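Local coordinates for methyltransferase FkbM (Methylobacillus flagellatus KT, PDB 2PY6), which probably acts as a methyltransferase of the FkbM family, with a Rossmann-like domain of the type that uses S-adenosylmethionine as methyl donor, at residues A[44-49]-A[148-153]; A[56-61]-A[127-132]; A[102-107]-A[136-141]; A[142-147]-A[399-404]. All blocks are in the same frame, centred on the assembly; numbering follows the deposited sequence.

Interaction 1. Residues A[44-49]-A[148-153]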
loop_
_atom_site.group_PDB
_atom_site.type_symbol
_atom_site.label_atom_id
_atom_site.label_comp_id
_atom_site.label_asym_id
_atom_site.label_seq_id
_atom_site.Cartn_x
_atom_site.Cartn_y
_atom_site.Cartn_z
ATOM N N GLU A 44 -16.105 19.363 35.106
ATOM C CA GLU A 44 -17.095 20.431 35.263
ATOM C C GLU A 44 -18.235 20.314 34.250
ATOM O O GLU A 44 -19.362 20.641 34.575
ATOM C CB GLU A 44 -16.473 21.831 35.315
ATOM C CG GLU A 44 -16.136 22.529 34.019
ATOM C CD GLU A 44 -15.744 23.996 34.257
ATOM O OE1 GLU A 44 -14.990 24.259 35.234
ATOM O OE2 GLU A 44 -16.203 24.874 33.483
ATOM N N VAL A 45 -17.960 19.836 33.041
ATOM C CA VAL A 45 -19.046 19.595 32.082
ATOM C C VAL A 45 -19.942 18.446 32.588
ATOM O O VAL A 45 -21.186 18.603 32.682
ATOM C CB VAL A 45 -18.541 19.285 30.658
ATOM C CG1 VAL A 45 -19.707 18.909 29.752
ATOM C CG2 VAL A 45 -17.823 20.481 30.063
ATOM N N ILE A 46 -19.316 17.312 32.930
ATOM C CA ILE A 46 -20.050 16.136 33.421
ATOM C C ILE A 46 -20.898 16.503 34.657
ATOM O O ILE A 46 -22.055 16.095 34.735
ATOM C CB ILE A 46 -19.125 14.899 33.668
ATOM C CG1 ILE A 46 -18.565 14.380 32.343
ATOM C CG2 ILE A 46 -19.887 13.751 34.333
ATOM C CD1 ILE A 46 -17.474 13.311 32.494
ATOM N N ALA A 47 -20.337 17.302 35.583
ATOM C CA ALA A 47 -21.060 17.772 36.757
ATOM C C ALA A 47 -22.259 18.632 36.379
ATOM O O ALA A 47 -23.294 18.575 37.020
ATOM C CB ALA A 47 -20.141 18.589 37.652
ATOM N N ARG A 48 -22.092 19.448 35.349
ATOM C CA ARG A 48 -23.123 20.362 34.903
ATOM C C ARG A 48 -24.214 19.645 34.119
ATOM O O ARG A 48 -25.402 19.918 34.340
ATOM C CB ARG A 48 -22.491 21.400 33.967
ATOM C CG ARG A 48 -23.190 22.707 33.858
ATOM C CD ARG A 48 -22.907 23.402 32.518
ATOM N NE ARG A 48 -21.552 23.232 31.976
ATOM C CZ ARG A 48 -20.474 23.951 32.299
ATOM N NH1 ARG A 48 -20.506 24.890 33.233
ATOM N NH2 ARG A 48 -19.314 23.681 31.698
ATOM N N ARG A 49 -23.814 18.745 33.201
ATOM C CA ARG A 49 -24.758 18.088 32.265
ATOM C C ARG A 49 -25.043 16.606 32.431
ATOM O O ARG A 49 -26.030 16.107 31.876
ATOM C CB ARG A 49 -24.351 18.383 30.806
ATOM C CG ARG A 49 -24.439 19.862 30.424
ATOM C CD ARG A 49 -25.908 20.406 30.526
ATOM N NE ARG A 49 -25.975 21.875 30.524
ATOM C CZ ARG A 49 -26.802 22.616 31.267
ATOM N NH1 ARG A 49 -27.665 22.068 32.129
ATOM N NH2 ARG A 49 -26.744 23.944 31.165
ATOM N N ARG A 148 -13.656 5.943 33.313
ATOM C CA ARG A 148 -13.758 6.419 34.669
ATOM C C ARG A 148 -14.701 7.597 34.831
ATOM O O ARG A 148 -15.468 7.639 35.783
ATOM C CB ARG A 148 -12.364 6.786 35.198
ATOM C CG ARG A 148 -12.360 7.305 36.669
ATOM C CD ARG A 148 -10.920 7.507 37.143
ATOM N NE ARG A 148 -10.240 6.235 37.325
ATOM C CZ ARG A 148 -8.953 6.121 37.631
ATOM N NH1 ARG A 148 -8.225 7.203 37.832
ATOM N NH2 ARG A 148 -8.406 4.920 37.794
ATOM N N ALA A 149 -14.653 8.549 33.899
ATOM C CA ALA A 149 -15.440 9.784 34.008
ATOM C C ALA A 149 -16.932 9.588 33.843
ATOM O O ALA A 149 -17.709 10.334 34.401
ATOM C CB ALA A 149 -14.938 10.839 33.014
ATOM N N PHE A 150 -17.310 8.591 33.050
ATOM C CA PHE A 150 -18.703 8.268 32.781
ATOM C C PHE A 150 -19.220 7.071 33.556
ATOM O O PHE A 150 -20.329 6.663 33.319
ATOM C CB PHE A 150 -18.890 8.068 31.264
ATOM C CG PHE A 150 -18.771 9.352 30.480
ATOM C CD1 PHE A 150 -19.709 10.352 30.651
ATOM C CD2 PHE A 150 -17.706 9.573 29.618
ATOM C CE1 PHE A 150 -19.614 11.540 29.962
ATOM C CE2 PHE A 150 -17.589 10.770 28.942
ATOM C CZ PHE A 150 -18.544 11.751 29.113
ATOM N N GLY A 151 -18.424 6.542 34.486
ATOM C CA GLY A 151 -18.795 5.418 35.337
ATOM C C GLY A 151 -19.147 4.158 34.565
ATOM O O GLY A 151 -20.190 3.544 34.815
ATOM N N LEU A 152 -18.300 3.777 33.611
ATOM C CA LEU A 152 -18.568 2.607 32.763
ATOM C C LEU A 152 -17.867 1.333 33.235
ATOM O O LEU A 152 -17.836 0.340 32.520
ATOM C CB LEU A 152 -18.177 2.924 31.320
ATOM C CG LEU A 152 -18.959 4.048 30.630
ATOM C CD1 LEU A 152 -18.329 4.383 29.288
ATOM C CD2 LEU A 152 -20.418 3.668 30.481
ATOM N N GLN A 153 -17.307 1.350 34.437
ATOM C CA GLN A 153 -16.660 0.171 34.991
ATOM C C GLN A 153 -17.670 -0.989 35.026
ATOM O O GLN A 153 -18.818 -0.807 35.477
ATOM C CB GLN A 153 -16.145 0.455 36.388
ATOM C CG GLN A 153 -15.048 1.506 36.488
ATOM C CD GLN A 153 -15.510 2.938 36.707
ATOM O OE1 GLN A 153 -16.684 3.257 36.562
ATOM N NE2 GLN A 153 -14.575 3.805 37.096
#

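Interaction 2. Residues A[56-61]-A[127-132]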
loop_
_atom_site.group_PDB
_atom_site.type_symbol
_atom_site.label_atom_id
_atom_site.label_comp_id
_atom_site.label_asym_id
_atom_site.label_seq_id
_atom_site.Cartn_x
_atom_site.Cartn_y
_atom_site.Cartn_z
ATOM N N VAL A 56 -17.928 13.765 21.110
ATOM C CA VAL A 56 -17.427 13.504 19.749
ATOM C C VAL A 56 -16.259 12.514 19.865
ATOM O O VAL A 56 -15.321 12.732 20.649
ATOM C CB VAL A 56 -16.920 14.777 19.039
ATOM C CG1 VAL A 56 -16.320 14.433 17.686
ATOM C CG2 VAL A 56 -18.038 15.764 18.833
ATOM N N ILE A 57 -16.321 11.436 19.090
ATOM C CA ILE A 57 -15.270 10.447 19.063
ATOM C C ILE A 57 -14.223 10.878 18.037
ATOM O O ILE A 57 -14.567 11.121 16.875
ATOM C CB ILE A 57 -15.798 9.055 18.638
ATOM C CG1 ILE A 57 -16.942 8.582 19.555
ATOM C CG2 ILE A 57 -14.669 8.063 18.560
ATOM C CD1 ILE A 57 -16.709 8.763 21.007
ATOM N N LEU A 58 -12.957 10.981 18.454
ATOM C CA LEU A 58 -11.898 11.325 17.514
ATOM C C LEU A 58 -11.222 10.038 17.105
ATOM O O LEU A 58 -10.673 9.320 17.954
ATOM C CB LEU A 58 -10.884 12.279 18.137
ATOM C CG LEU A 58 -11.449 13.540 18.773
ATOM C CD1 LEU A 58 -10.314 14.351 19.432
ATOM C CD2 LEU A 58 -12.239 14.370 17.738
ATOM N N GLY A 59 -11.258 9.757 15.810
ATOM C CA GLY A 59 -10.687 8.535 15.244
ATOM C C GLY A 59 -11.713 7.424 15.089
ATOM O O GLY A 59 -12.609 7.293 15.904
ATOM N N THR A 60 -11.586 6.626 14.030
ATOM C CA THR A 60 -12.512 5.519 13.790
ATOM C C THR A 60 -11.798 4.158 13.788
ATOM O O THR A 60 -12.405 3.140 13.472
ATOM C CB THR A 60 -13.303 5.679 12.465
ATOM O OG1 THR A 60 -12.411 5.713 11.344
ATOM C CG2 THR A 60 -14.170 6.923 12.467
ATOM N N LYS A 61 -10.531 4.145 14.192
ATOM C CA LYS A 61 -9.707 2.954 14.173
ATOM C C LYS A 61 -9.114 2.666 15.552
ATOM O O LYS A 61 -8.086 1.995 15.619
ATOM C CB LYS A 61 -8.544 3.128 13.162
ATOM C CG LYS A 61 -8.944 3.223 11.689
ATOM N N ARG A 127 -1.286 12.444 19.377
ATOM C CA ARG A 127 -0.720 13.793 19.573
ATOM C C ARG A 127 -1.395 14.838 18.687
ATOM O O ARG A 127 -1.530 15.974 19.069
ATOM C CB ARG A 127 0.786 13.794 19.237
ATOM C CG ARG A 127 1.647 13.021 20.203
ATOM C CD ARG A 127 3.077 12.923 19.694
ATOM N NE ARG A 127 3.914 12.397 20.758
ATOM C CZ ARG A 127 5.210 12.137 20.652
ATOM N NH1 ARG A 127 5.845 12.281 19.515
ATOM N NH2 ARG A 127 5.852 11.673 21.701
ATOM N N PHE A 128 -1.765 14.440 17.476
ATOM C CA PHE A 128 -2.473 15.323 16.578
ATOM C C PHE A 128 -3.792 15.777 17.238
ATOM O O PHE A 128 -4.008 16.948 17.507
ATOM C CB PHE A 128 -2.744 14.629 15.229
ATOM C CG PHE A 128 -3.714 15.379 14.389
ATOM C CD1 PHE A 128 -3.336 16.581 13.799
ATOM C CD2 PHE A 128 -5.039 14.936 14.263
ATOM C CE1 PHE A 128 -4.255 17.312 13.059
ATOM C CE2 PHE A 128 -5.946 15.650 13.536
ATOM C CZ PHE A 128 -5.569 16.843 12.935
ATOM N N PHE A 129 -4.662 14.835 17.537
ATOM C CA PHE A 129 -5.941 15.179 18.162
ATOM C C PHE A 129 -5.860 15.859 19.540
ATOM O O PHE A 129 -6.717 16.676 19.885
ATOM C CB PHE A 129 -6.813 13.943 18.256
ATOM C CG PHE A 129 -7.459 13.544 16.959
ATOM C CD1 PHE A 129 -8.241 14.460 16.237
ATOM C CD2 PHE A 129 -7.397 12.247 16.529
ATOM C CE1 PHE A 129 -8.893 14.067 15.074
ATOM C CE2 PHE A 129 -8.035 11.855 15.363
ATOM C CZ PHE A 129 -8.785 12.778 14.647
ATOM N N ASP A 130 -4.882 15.467 20.350
ATOM C CA ASP A 130 -4.678 16.102 21.638
ATOM C C ASP A 130 -4.300 17.545 21.451
ATOM O O ASP A 130 -4.824 18.380 22.148
ATOM C CB ASP A 130 -3.626 15.371 22.494
ATOM C CG ASP A 130 -4.196 14.127 23.192
ATOM O OD1 ASP A 130 -5.442 14.028 23.309
ATOM O OD2 ASP A 130 -3.402 13.241 23.588
ATOM N N GLN A 131 -3.423 17.854 20.493
ATOM C CA GLN A 131 -3.082 19.242 20.268
ATOM C C GLN A 131 -4.250 19.993 19.638
ATOM O O GLN A 131 -4.481 21.108 19.994
ATOM C CB GLN A 131 -1.791 19.413 19.467
ATOM C CG GLN A 131 -1.339 20.873 19.365
ATOM C CD GLN A 131 -1.186 21.575 20.716
ATOM O OE1 GLN A 131 -0.467 21.100 21.608
ATOM N NE2 GLN A 131 -1.857 22.726 20.866
ATOM N N ILE A 132 -4.977 19.419 18.687
ATOM C CA ILE A 132 -6.160 20.105 18.151
ATOM C C ILE A 132 -7.082 20.564 19.279
ATOM O O ILE A 132 -7.565 21.702 19.283
ATOM C CB ILE A 132 -7.003 19.176 17.227
ATOM C CG1 ILE A 132 -6.281 18.934 15.894
ATOM C CG2 ILE A 132 -8.415 19.750 16.991
ATOM C CD1 ILE A 132 -5.972 20.180 15.106
#

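Interaction 3. Residues A[102-107]-A[136-141]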
loop_
_atom_site.group_PDB
_atom_site.type_symbol
_atom_site.label_atom_id
_atom_site.label_comp_id
_atom_site.label_asym_id
_atom_site.label_seq_id
_atom_site.Cartn_x
_atom_site.Cartn_y
_atom_site.Cartn_z
ATOM N N ASP A 102 -12.088 19.879 10.850
ATOM C CA ASP A 102 -12.571 21.263 10.766
ATOM C C ASP A 102 -14.036 21.393 11.214
ATOM O O ASP A 102 -14.386 22.364 11.857
ATOM C CB ASP A 102 -12.403 21.863 9.355
ATOM C CG ASP A 102 -10.968 22.300 9.048
ATOM O OD1 ASP A 102 -10.116 22.416 9.980
ATOM O OD2 ASP A 102 -10.688 22.545 7.852
ATOM N N ARG A 103 -14.879 20.416 10.887
ATOM C CA ARG A 103 -16.273 20.442 11.318
ATOM C C ARG A 103 -16.401 20.297 12.854
ATOM O O ARG A 103 -17.237 20.951 13.496
ATOM C CB ARG A 103 -17.050 19.350 10.579
ATOM C CG ARG A 103 -18.546 19.223 10.919
ATOM C CD ARG A 103 -19.319 20.520 10.790
ATOM N NE ARG A 103 -20.763 20.306 11.017
ATOM C CZ ARG A 103 -21.620 21.188 11.554
ATOM N NH1 ARG A 103 -21.214 22.383 12.004
ATOM N NH2 ARG A 103 -22.905 20.850 11.689
ATOM N N PHE A 104 -15.538 19.467 13.425
ATOM C CA PHE A 104 -15.475 19.241 14.848
ATOM C C PHE A 104 -15.078 20.500 15.613
ATOM O O PHE A 104 -15.733 20.862 16.581
ATOM C CB PHE A 104 -14.504 18.080 15.127
ATOM C CG PHE A 104 -13.904 18.073 16.517
ATOM C CD1 PHE A 104 -14.707 17.986 17.645
ATOM C CD2 PHE A 104 -12.527 18.059 16.682
ATOM C CE1 PHE A 104 -14.153 17.946 18.903
ATOM C CE2 PHE A 104 -11.972 18.024 17.934
ATOM C CZ PHE A 104 -12.787 17.967 19.052
ATOM N N THR A 105 -14.000 21.158 15.203
ATOM C CA THR A 105 -13.566 22.411 15.885
ATOM C C THR A 105 -14.677 23.464 15.801
ATOM O O THR A 105 -14.904 24.189 16.766
ATOM C CB THR A 105 -12.190 22.948 15.381
ATOM O OG1 THR A 105 -12.250 23.264 13.995
ATOM C CG2 THR A 105 -11.110 21.919 15.574
ATOM N N GLU A 106 -15.411 23.498 14.682
ATOM C CA GLU A 106 -16.547 24.418 14.521
ATOM C C GLU A 106 -17.653 24.064 15.531
ATOM O O GLU A 106 -18.073 24.914 16.285
ATOM C CB GLU A 106 -17.082 24.418 13.073
ATOM N N LEU A 107 -18.087 22.809 15.587
ATOM C CA LEU A 107 -19.093 22.400 16.589
ATOM C C LEU A 107 -18.656 22.690 18.040
ATOM O O LEU A 107 -19.458 23.079 18.898
ATOM C CB LEU A 107 -19.386 20.901 16.467
ATOM C CG LEU A 107 -20.106 20.448 15.188
ATOM C CD1 LEU A 107 -20.028 18.916 15.096
ATOM C CD2 LEU A 107 -21.532 20.959 15.172
ATOM N N HIS A 136 -7.814 24.613 20.640
ATOM C CA HIS A 136 -9.133 25.211 20.725
ATOM C C HIS A 136 -9.794 25.147 22.096
ATOM O O HIS A 136 -10.947 25.495 22.209
ATOM C CB HIS A 136 -10.032 24.606 19.669
ATOM C CG HIS A 136 -9.532 24.819 18.280
ATOM N ND1 HIS A 136 -8.703 23.920 17.640
ATOM C CD2 HIS A 136 -9.715 25.847 17.416
ATOM C CE1 HIS A 136 -8.414 24.377 16.437
ATOM N NE2 HIS A 136 -9.020 25.541 16.274
ATOM N N GLY A 137 -9.082 24.736 23.131
ATOM C CA GLY A 137 -9.660 24.659 24.468
ATOM C C GLY A 137 -10.868 23.726 24.582
ATOM O O GLY A 137 -11.819 24.014 25.319
ATOM N N ILE A 138 -10.809 22.592 23.884
ATOM C CA ILE A 138 -11.905 21.630 23.850
ATOM C C ILE A 138 -11.649 20.568 24.897
ATOM O O ILE A 138 -10.642 19.890 24.811
ATOM C CB ILE A 138 -12.033 20.908 22.469
ATOM C CG1 ILE A 138 -12.182 21.924 21.330
ATOM C CG2 ILE A 138 -13.202 19.893 22.491
ATOM C CD1 ILE A 138 -12.069 21.316 19.922
ATOM N N PRO A 139 -12.577 20.395 25.867
ATOM C CA PRO A 139 -12.396 19.348 26.894
ATOM C C PRO A 139 -12.269 17.971 26.235
ATOM O O PRO A 139 -13.073 17.622 25.347
ATOM C CB PRO A 139 -13.668 19.463 27.745
ATOM C CG PRO A 139 -14.157 20.804 27.505
ATOM C CD PRO A 139 -13.845 21.126 26.078
ATOM N N HIS A 140 -11.211 17.244 26.598
ATOM C CA HIS A 140 -10.907 15.962 25.972
ATOM C C HIS A 140 -10.408 14.906 26.948
ATOM O O HIS A 140 -9.871 15.238 28.011
ATOM C CB HIS A 140 -9.935 16.147 24.774
ATOM C CG HIS A 140 -8.623 16.753 25.126
ATOM N ND1 HIS A 140 -8.490 18.057 25.546
ATOM C CD2 HIS A 140 -7.373 16.233 25.104
ATOM C CE1 HIS A 140 -7.216 18.308 25.783
ATOM N NE2 HIS A 140 -6.518 17.216 25.519
ATOM N N LEU A 141 -10.585 13.643 26.537
ATOM C CA LEU A 141 -10.278 12.458 27.333
ATOM C C LEU A 141 -9.764 11.341 26.477
ATOM O O LEU A 141 -10.175 11.208 25.348
ATOM C CB LEU A 141 -11.561 11.842 27.903
ATOM C CG LEU A 141 -12.452 12.578 28.849
ATOM C CD1 LEU A 141 -13.809 11.912 28.865
ATOM C CD2 LEU A 141 -11.828 12.615 30.224
#

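Interaction 4. Residues A[142-147]-A[399-404]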
loop_
_atom_site.group_PDB
_atom_site.type_symbol
_atom_site.label_atom_id
_atom_site.label_comp_id
_atom_site.label_asym_id
_atom_site.label_seq_id
_atom_site.Cartn_x
_atom_site.Cartn_y
_atom_site.Cartn_z
ATOM N N ASN A 142 -8.911 10.509 27.048
ATOM C CA ASN A 142 -8.504 9.260 26.399
ATOM C C ASN A 142 -9.524 8.176 26.868
ATOM O O ASN A 142 -10.407 8.459 27.732
ATOM C CB ASN A 142 -7.054 8.895 26.700
ATOM C CG ASN A 142 -6.808 8.544 28.142
ATOM O OD1 ASN A 142 -7.665 8.006 28.834
ATOM N ND2 ASN A 142 -5.604 8.818 28.591
ATOM N N PHE A 143 -9.421 6.974 26.319
ATOM C CA PHE A 143 -10.387 5.932 26.620
ATOM C C PHE A 143 -10.481 5.534 28.111
ATOM O O PHE A 143 -11.582 5.406 28.646
ATOM C CB PHE A 143 -10.167 4.713 25.749
ATOM C CG PHE A 143 -11.231 3.692 25.906
ATOM C CD1 PHE A 143 -12.419 3.802 25.200
ATOM C CD2 PHE A 143 -11.069 2.640 26.793
ATOM C CE1 PHE A 143 -13.407 2.874 25.367
ATOM C CE2 PHE A 143 -12.060 1.715 26.960
ATOM C CZ PHE A 143 -13.233 1.832 26.253
ATOM N N GLU A 144 -9.350 5.401 28.785
ATOM C CA GLU A 144 -9.371 5.001 30.198
ATOM C C GLU A 144 -10.037 6.073 31.025
ATOM O O GLU A 144 -10.783 5.750 31.956
ATOM C CB GLU A 144 -7.972 4.735 30.746
ATOM C CG GLU A 144 -7.396 3.396 30.393
ATOM C CD GLU A 144 -7.051 3.209 28.924
ATOM O OE1 GLU A 144 -6.742 4.218 28.251
ATOM O OE2 GLU A 144 -7.073 2.034 28.469
ATOM N N GLN A 145 -9.753 7.342 30.681
ATOM C CA GLN A 145 -10.396 8.502 31.317
ATOM C C GLN A 145 -11.892 8.522 31.042
ATOM O O GLN A 145 -12.679 8.826 31.940
ATOM C CB GLN A 145 -9.759 9.812 30.862
ATOM C CG GLN A 145 -8.277 9.989 31.322
ATOM C CD GLN A 145 -7.626 11.249 30.754
ATOM O OE1 GLN A 145 -7.846 11.608 29.598
ATOM N NE2 GLN A 145 -6.815 11.909 31.558
ATOM N N ALA A 146 -12.288 8.201 29.808
ATOM C CA ALA A 146 -13.709 8.103 29.478
ATOM C C ALA A 146 -14.406 7.059 30.373
ATOM O O ALA A 146 -15.472 7.332 30.936
ATOM C CB ALA A 146 -13.902 7.707 28.018
ATOM N N VAL A 147 -13.817 5.858 30.472
ATOM C CA VAL A 147 -14.389 4.770 31.291
ATOM C C VAL A 147 -14.625 5.232 32.739
ATOM O O VAL A 147 -15.680 4.997 33.292
ATOM C CB VAL A 147 -13.543 3.500 31.237
ATOM C CG1 VAL A 147 -14.022 2.459 32.255
ATOM C CG2 VAL A 147 -13.576 2.908 29.831
ATOM N N PRO A 399 3.640 -0.478 23.443
ATOM C CA PRO A 399 3.284 0.903 23.781
ATOM C C PRO A 399 1.866 1.022 24.377
ATOM O O PRO A 399 1.446 2.119 24.665
ATOM C CB PRO A 399 3.298 1.638 22.434
ATOM C CG PRO A 399 3.721 0.641 21.425
ATOM C CD PRO A 399 3.653 -0.711 21.987
ATOM N N ASP A 400 1.141 -0.087 24.562
ATOM C CA ASP A 400 -0.219 -0.030 25.075
ATOM C C ASP A 400 -0.270 -0.865 26.355
ATOM O O ASP A 400 0.768 -1.099 26.970
ATOM C CB ASP A 400 -1.192 -0.490 23.972
ATOM C CG ASP A 400 -2.593 0.096 24.153
ATOM O OD1 ASP A 400 -3.037 0.217 25.320
ATOM O OD2 ASP A 400 -3.255 0.417 23.148
ATOM N N ARG A 401 -1.445 -1.320 26.773
ATOM C CA ARG A 401 -1.565 -2.046 28.053
ATOM C C ARG A 401 -1.310 -3.540 27.971
ATOM O O ARG A 401 -1.231 -4.232 28.981
ATOM C CB ARG A 401 -2.886 -1.683 28.771
ATOM C CG ARG A 401 -4.159 -1.837 28.007
ATOM C CD ARG A 401 -5.322 -1.183 28.723
ATOM N NE ARG A 401 -5.705 -1.885 29.940
ATOM C CZ ARG A 401 -6.718 -1.524 30.721
ATOM N NH1 ARG A 401 -7.457 -0.470 30.418
ATOM N NH2 ARG A 401 -6.996 -2.242 31.801
ATOM N N TRP A 402 -1.035 -4.023 26.772
ATOM C CA TRP A 402 -0.792 -5.437 26.551
ATOM C C TRP A 402 0.678 -5.800 26.774
ATOM O O TRP A 402 1.575 -5.003 26.554
ATOM C CB TRP A 402 -1.134 -5.813 25.101
ATOM C CG TRP A 402 -2.242 -4.990 24.492
ATOM C CD1 TRP A 402 -2.175 -4.230 23.345
ATOM C CD2 TRP A 402 -3.551 -4.769 25.041
ATOM N NE1 TRP A 402 -3.377 -3.606 23.123
ATOM C CE2 TRP A 402 -4.235 -3.910 24.152
ATOM C CE3 TRP A 402 -4.213 -5.230 26.186
ATOM C CZ2 TRP A 402 -5.546 -3.505 24.373
ATOM C CZ3 TRP A 402 -5.523 -4.831 26.398
ATOM C CH2 TRP A 402 -6.170 -3.972 25.501
ATOM N N ASP A 403 0.869 -7.040 27.187
ATOM C CA ASP A 403 2.138 -7.707 27.325
ATOM C C ASP A 403 3.095 -7.223 28.393
ATOM O O ASP A 403 4.297 -7.111 28.170
ATOM C CB ASP A 403 2.816 -7.885 25.951
ATOM C CG ASP A 403 1.958 -8.722 24.976
ATOM O OD1 ASP A 403 1.579 -9.893 25.310
ATOM O OD2 ASP A 403 1.726 -8.209 23.865
ATOM N N THR A 404 2.518 -6.980 29.560
ATOM C CA THR A 404 3.263 -6.863 30.772
ATOM C C THR A 404 3.528 -8.348 31.065
ATOM O O THR A 404 2.620 -9.148 31.008
ATOM C CB THR A 404 2.412 -6.210 31.881
ATOM O OG1 THR A 404 2.021 -4.907 31.450
ATOM C CG2 THR A 404 3.190 -6.101 33.144
#

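Interaction 1. Residues A[44-49]-A[148-153]
I46, on helix 40-49, reaches across to A149 and F150, where helix 143-149 ends. Both helices belong to the N-terminal alpha/beta unit built round the sheet that includes strand 54-58. The aromatic part of the contact is a CH-pi interaction: I46 CD1 stands over one face of the F150 ring, 4.0 Å from its centroid and displaced toward the rim, with F150 CE1 its nearest ring atom at 3.8 Å. The aliphatic part is tighter, I46 CD1 lying 3.6 Å from A149 CB. An extended isoleucine (chi2 171°) carries its CD1 methyl far enough from the helix to touch both partners, while alanine is small enough to let that methyl approach the helix end. F150 is the first residue to depart from helical backbone angles, and its ring also packs on P75. Charged groups lie away from this apolar patch: R48 and R49 both form salt bridges with D113, and R148 turns to D162. In helix 40-49 itself, R48 NH2 and E44 OE2 make a long ion pair of 3.8 Å. I46 CD1 also meets the backbone, resting 3.5 Å from A149 O in simple van der Waals contact.

Interaction 2. Residues A[56-61]-A[127-132]
L58, the last residue of strand 54-58, faces F129 on helix 123-135, and their backbones come nearest here, with L58 CA 7.1 Å from F129 CA. L58 CB sits almost squarely over the middle of the F129 ring, 3.7 Å from the centroid and 7° off its normal, a CH-pi contact. With CG opposite the carbonyl carbon (chi1 -77°), the F129 ring turns toward the strand. L58 and F129 point toward each other and overlap side by side, so that L58 CD1 comes 3.7 Å from F129 CB. F128 CD2 lies over the other face of the ring, so F129 is sandwiched. G59 places its N 3.9 Å from F129 CE2; glycine suits the site because, at its backbone angles, a CB would jam against the carbonyl O of L58. Replacing F129 by an alanine would probably leave L58 CB without its aromatic cover and open a gap between strand and helix. The strand lies within the sheet, between 77-82 and 114-118, and the helix covers one face, the layering of a Rossmann-like alpha/beta fold. Because the side chains that meet here are apolar and buried, the contact probably depends on close fit and exclusion of water.

Interaction 3. Residues A[102-107]-A[136-141]
F104 presses the far end of its ring against I138, with F104 CZ 3.5 Å from I138 CD1 and an oblique approach. Its CG is swung away from its own backbone N (chi1 157°), which extends the ring from helix 101-109 toward the sheet, where it also meets V56, L58 and A116. With a serine in place of F104, the I138 methyl would probably lose its main partner here and a gap would open between helix 101-109 and the turn that carries I138. The next residue, T105, lays its CG2 over one face of the H136 imidazole, 4.0 Å from the ring centroid in a CH-pi contact. Threonine serves two ends: with chi1 at 61°, OG1 turns back to donate to D102 O at 3.2 Å, from above the carbonyl plane, while CG2 is left for the histidine. H136 ND1 is bonded to I132 O, which holds the imidazole near its own helix. H140 ND1 donates to I138 O at 2.9 Å, within the turn before strand 140-142. That turn begins with a Schellman motif ending helix 123-135, G137 at positive phi being its C-prime residue: the helix-to-strand link of an alpha/beta fold.

Interaction 4. Residues A[142-147]-A[399-404]
E144 OE2 and R401 NH1 form the salt bridge that joins these segments, 3.2 Å long with an N-H...O angle of 152°. The carboxylate offers its anti lone pair, and the oxygen lies at the edge of the guanidinium, near its plane, although the two flat groups are turned 49° apart. The R401 chain bends at chi3 (-70°), turning its guanidinium toward E144. Both charges have further partners: E144 OE1 pairs with R121 NH1, and R401 NH2 donates to D161 O. R121 also bridges to D400 OD1, so that it probably eases the repulsion between E144 and D400, whose OE2 and OD1 atoms are 5.4 Å apart. D400 OD1 accepts as well from R401 N at 2.6 Å. At the start of helix 143-149, N142 and Q145 make a capping box: Q145 N donates to N142 OD1 at 2.9 Å, and N142 N to Q145 OE1 at 3.0 Å. A glutamate in this first turn suits the helix dipole, which would probably favour its negative charge. Segment 399-404 connects the antiparallel strands 392-396 and 404-408 at one edge of the C-terminal Rossmann-like sheet, an arrangement familiar from class I methyltransferases. Around the ion pair, R401 CD approaches E144 OE2 at 3.7 Å, and R401 CG packs over one face of W402. The R401 guanidinium makes a cation-pi contact with W163, and F196 of helix 184-199 touches both E144 and R401.

From the N terminus, helix 40-49 opens interaction 1, which closes only at 148-153 and so encloses every strand of the first sheet. Interactions 2 and 3 both fall within that loop and cross each other: strand 54-58 opens first, helix 101-109 follows, and then helix 123-135 and the approach to strand 140-142 close them in turn. They also touch, L58 and I132 meeting F104 and T105. Interaction 4 begins at 142-147, still inside the first loop, but closes some 250 residues later at 399-404, so it crosses interaction 1 while following 2 and 3 in series. The first three contacts consolidate the N-terminal unit; the fourth ties it to the C-terminal sheet.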